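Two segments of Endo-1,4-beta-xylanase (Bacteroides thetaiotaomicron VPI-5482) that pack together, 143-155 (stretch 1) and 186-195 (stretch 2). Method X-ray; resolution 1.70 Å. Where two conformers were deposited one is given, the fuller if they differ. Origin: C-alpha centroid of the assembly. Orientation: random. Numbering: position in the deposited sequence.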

# COMPACT_ATOMS: atom_id res chain seq x y z
N LEU A 143 -1.94 12.12 -5.16
CA LEU A 143 -1.72 10.71 -5.50
C LEU A 143 -0.23 10.48 -5.68
O LEU A 143 0.44 11.18 -6.49
N TYR A 144 0.29 9.52 -4.92
CA TYR A 144 1.66 9.04 -4.97
C TYR A 144 1.60 7.76 -5.81
O TYR A 144 0.66 6.99 -5.68
N PHE A 145 2.58 7.59 -6.69
CA PHE A 145 2.63 6.46 -7.61
C PHE A 145 4.03 6.39 -8.19
O PHE A 145 4.79 7.35 -8.06
N VAL A 146 4.34 5.25 -8.79
CA VAL A 146 5.65 4.97 -9.39
C VAL A 146 5.63 5.21 -10.87
O VAL A 146 4.71 4.73 -11.55
N ARG A 147 6.60 5.98 -11.38
CA ARG A 147 6.83 6.08 -12.82
C ARG A 147 8.19 5.41 -13.04
O ARG A 147 9.08 5.46 -12.17
N PHE A 148 8.36 4.86 -14.23
CA PHE A 148 9.59 4.16 -14.62
C PHE A 148 10.51 5.16 -15.33
O PHE A 148 10.78 5.06 -16.53
N THR A 149 10.97 6.14 -14.56
CA THR A 149 11.78 7.25 -15.07
C THR A 149 13.27 7.10 -14.82
O THR A 149 14.07 7.66 -15.57
N ASP A 150 13.65 6.38 -13.76
CA ASP A 150 15.08 6.16 -13.43
C ASP A 150 15.05 5.04 -12.40
O ASP A 150 15.26 5.25 -11.19
N GLY A 151 14.76 3.87 -12.95
CA GLY A 151 14.33 2.73 -12.19
C GLY A 151 12.88 3.02 -11.85
O GLY A 151 12.20 3.91 -12.46
N ASN A 152 12.35 2.30 -10.86
CA ASN A 152 11.05 2.64 -10.31
C ASN A 152 11.27 3.84 -9.39
O ASN A 152 12.03 3.73 -8.42
N VAL A 153 10.62 4.96 -9.72
CA VAL A 153 10.69 6.22 -8.94
C VAL A 153 9.31 6.65 -8.48
O VAL A 153 8.35 6.63 -9.26
N ILE A 154 9.21 7.03 -7.21
CA ILE A 154 7.98 7.52 -6.63
C ILE A 154 7.79 9.00 -6.99
O ILE A 154 8.63 9.85 -6.69
N TRP A 155 6.68 9.26 -7.66
CA TRP A 155 6.22 10.60 -8.06
C TRP A 155 4.96 10.97 -7.30
O TRP A 155 4.32 10.13 -6.66
N GLY A 186 18.39 -4.30 -8.59
CA GLY A 186 17.69 -3.35 -9.44
C GLY A 186 17.80 -1.94 -8.89
O GLY A 186 18.62 -1.66 -8.01
N LYS A 187 16.96 -1.05 -9.42
CA LYS A 187 16.89 0.35 -8.99
C LYS A 187 15.40 0.59 -8.80
O LYS A 187 14.69 0.87 -9.76
N VAL A 188 14.93 0.43 -7.55
CA VAL A 188 13.50 0.44 -7.23
C VAL A 188 13.16 1.14 -5.92
O VAL A 188 13.73 0.79 -4.90
N ALA A 189 12.28 2.14 -5.99
CA ALA A 189 11.68 2.83 -4.85
C ALA A 189 10.19 2.74 -5.23
O ALA A 189 9.80 3.10 -6.36
N GLU A 190 9.37 2.21 -4.34
CA GLU A 190 7.96 1.94 -4.67
C GLU A 190 7.12 1.75 -3.43
O GLU A 190 7.60 1.96 -2.30
N GLY A 191 5.85 1.35 -3.65
CA GLY A 191 4.90 1.12 -2.59
C GLY A 191 4.79 2.28 -1.61
O GLY A 191 4.92 2.06 -0.41
N PRO A 192 4.59 3.52 -2.11
CA PRO A 192 4.44 4.67 -1.22
C PRO A 192 3.24 4.63 -0.24
O PRO A 192 2.20 4.03 -0.52
N SER A 193 3.42 5.30 0.89
CA SER A 193 2.39 5.54 1.92
C SER A 193 2.66 6.92 2.52
O SER A 193 3.81 7.23 2.85
N LEU A 194 1.61 7.73 2.71
CA LEU A 194 1.77 9.09 3.21
C LEU A 194 1.01 9.25 4.51
O LEU A 194 -0.15 8.82 4.64
N LEU A 195 1.69 9.84 5.49
CA LEU A 195 1.07 10.25 6.76
C LEU A 195 1.56 11.65 7.11
O LEU A 195 2.72 11.99 6.83

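The strongest polar link between the two stretches is a salt bridge, in which Lys187 NZ donates to Asp150 OD1 at 2.7 Å. Neither CA-to-CB bond aims at the opposing stretch; both run sideways, and the ends of the side chains come nearer. Lysine suits this task because its chain is long and here fully extended, with all four chi angles t, so that the ammonium group reaches the carboxylate of Asp150, itself t at chi1. The other carboxylate oxygen, OD2, is hydrogen-bonded elsewhere in the structure.

Next to this charged pair the backbones meet in a single beta bridge between Asn152 and Val188. Asn152 N donates to Lys187 O at 3.0 Å, and Ala189 N donates to Asn152 O at 2.9 Å, so Asn152 uses both its amide and its carbonyl. Gly151 leads into the bridge, its CA making a CH···O contact with Lys187 O at 3.1 Å. A CB here would point toward stretch 2 and lie only 2.1 Å from Lys187 O, a clash; the positive phi of 76° also favours glycine.

The side chain of Asn152 points toward stretch 2 with chi1 m. Its amide nitrogen ND2 donates to Glu190 OE1 at 3.0 Å, an apt match because an amide supplies N-H donors and a carboxylate accepts them. Glu190 starts sideways in a p rotamer, then extends through a t chi2 to present OE1 to the asparagine, while OE2 is hydrogen-bonded elsewhere in the structure. Asn152 also packs its ND2 against Val188 CG1 at 3.8 Å; Val188 is t and points sideways.

Beyond the polar groups, the packing is mostly apolar. In the strand 143-148, Tyr144 and Val146 point toward stretch 2 while Phe145 between them points away, the usual alternation of a beta strand. Val146, in the t rotamer, sets CG2 3.6 Å from Glu190 CB, against the aliphatic part of that acidic side chain, and 3.7 Å from Ala189 O. The same alternation holds in the second strand: Ile154 points in and Val153 away. Ile154 (chi1 m, chi2 t) lies against several neighbours, with CG1 3.6 Å from Ala189 O and CG2 3.9 Å from Pro192 CB. Ala189 offers only a methyl group, whose CB is 4.4 Å from Ile154 CG1.

Pro192 points toward stretch 1, and its compact ring meets both Ile154 and Tyr144, with Tyr144 CB 3.8 Å from Pro192 CG. Two residues on, Leu194 also points in, whereas Ser193 between them points away. Leu194 (chi1 t, chi2 m) lays CD2 over one face of the Tyr144 ring, 4.1 Å from the centroid and 29° off the normal, a CH-pi contact. Tyr144, with chi1 m, suits this position because its broad ring offers an apolar face to the leucine, while its hydroxyl finds a hydrogen-bonding partner elsewhere in the structure.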

# COMPACT_ATOMS: atom_id res chain seq x y z
CB LEU A 143 -2.47 10.27 -6.77
CG LEU A 143 -2.52 8.75 -7.02
CD1 LEU A 143 -3.37 8.11 -5.95
CD2 LEU A 143 -3.13 8.39 -8.40
CB TYR A 144 2.22 8.79 -3.57
CG TYR A 144 2.19 10.06 -2.77
CD1 TYR A 144 1.02 10.47 -2.14
CD2 TYR A 144 3.30 10.91 -2.73
CE1 TYR A 144 0.94 11.70 -1.47
CE2 TYR A 144 3.23 12.15 -2.03
CZ TYR A 144 2.05 12.52 -1.41
OH TYR A 144 1.94 13.71 -0.74
CB PHE A 145 1.57 6.62 -8.72
CG PHE A 145 1.66 7.92 -9.47
CD1 PHE A 145 0.98 9.05 -8.99
CD2 PHE A 145 2.37 8.02 -10.66
CE1 PHE A 145 1.05 10.25 -9.67
CE2 PHE A 145 2.43 9.24 -11.35
CZ PHE A 145 1.75 10.35 -10.84
CB VAL A 146 6.04 3.47 -9.21
CG1 VAL A 146 7.25 3.06 -10.12
CG2 VAL A 146 6.31 3.16 -7.72
CB ARG A 147 6.89 7.51 -13.33
CG ARG A 147 5.62 8.30 -13.09
CD ARG A 147 5.83 9.76 -13.46
NE ARG A 147 6.11 9.99 -14.87
CZ ARG A 147 6.60 11.12 -15.40
NH1 ARG A 147 6.90 12.17 -14.63
NH2 ARG A 147 6.81 11.20 -16.70
CB PHE A 148 9.23 2.95 -15.48
CG PHE A 148 8.17 2.10 -14.87
CD1 PHE A 148 8.47 1.26 -13.81
CD2 PHE A 148 6.86 2.17 -15.32
CE1 PHE A 148 7.47 0.48 -13.23
CE2 PHE A 148 5.87 1.42 -14.75
CZ PHE A 148 6.17 0.56 -13.70
CB THR A 149 11.30 8.59 -14.50
OG1 THR A 149 11.25 8.54 -13.06
CG2 THR A 149 9.90 8.92 -15.05
CB ASP A 150 15.71 7.42 -12.87
CG ASP A 150 17.22 7.31 -12.69
OD1 ASP A 150 17.81 6.24 -13.00
OD2 ASP A 150 17.81 8.33 -12.30
CB ASN A 152 10.45 1.50 -9.48
CG ASN A 152 10.04 0.30 -10.30
OD1 ASN A 152 10.40 0.11 -11.47
ND2 ASN A 152 9.24 -0.55 -9.66
CB VAL A 153 11.35 7.33 -9.79
CG1 VAL A 153 11.45 8.66 -9.02
CG2 VAL A 153 12.72 6.86 -10.20
CB ILE A 154 7.94 7.33 -5.10
CG1 ILE A 154 8.02 5.83 -4.79
CG2 ILE A 154 6.62 7.95 -4.54
CD1 ILE A 154 8.10 5.48 -3.29
CB TRP A 155 5.94 10.61 -9.57
CG TRP A 155 7.18 10.65 -10.39
CD1 TRP A 155 8.05 9.63 -10.62
CD2 TRP A 155 7.72 11.78 -11.04
NE1 TRP A 155 9.09 10.05 -11.41
CE2 TRP A 155 8.91 11.37 -11.69
CE3 TRP A 155 7.29 13.11 -11.17
CZ2 TRP A 155 9.69 12.26 -12.45
CZ3 TRP A 155 8.07 13.99 -11.91
CH2 TRP A 155 9.27 13.56 -12.51
CB LYS A 187 17.52 1.25 -10.04
CG LYS A 187 17.63 2.68 -9.59
CD LYS A 187 18.33 3.57 -10.60
CE LYS A 187 18.51 4.96 -10.03
NZ LYS A 187 19.36 5.87 -10.83
CB VAL A 188 12.99 -1.04 -7.08
CG1 VAL A 188 11.50 -1.11 -6.60
CG2 VAL A 188 13.17 -1.83 -8.39
CB ALA A 189 12.15 4.25 -4.77
CB GLU A 190 7.88 0.70 -5.58
CG GLU A 190 8.30 -0.63 -4.92
CD GLU A 190 8.26 -1.85 -5.86
OE1 GLU A 190 8.23 -1.68 -7.10
OE2 GLU A 190 8.27 -2.98 -5.33
CB PRO A 192 4.27 5.84 -2.21
CG PRO A 192 3.63 5.25 -3.35
CD PRO A 192 4.29 3.91 -3.50
CB SER A 193 2.43 4.48 3.01
OG SER A 193 2.25 3.18 2.47
CB LEU A 194 1.29 10.10 2.14
CG LEU A 194 1.89 11.51 2.10
CD1 LEU A 194 1.62 12.28 3.38
CD2 LEU A 194 3.39 11.48 1.75
CB LEU A 195 1.43 9.30 7.87
CG LEU A 195 0.83 7.91 7.88
CD1 LEU A 195 1.35 7.23 9.09
CD2 LEU A 195 -0.69 7.97 7.90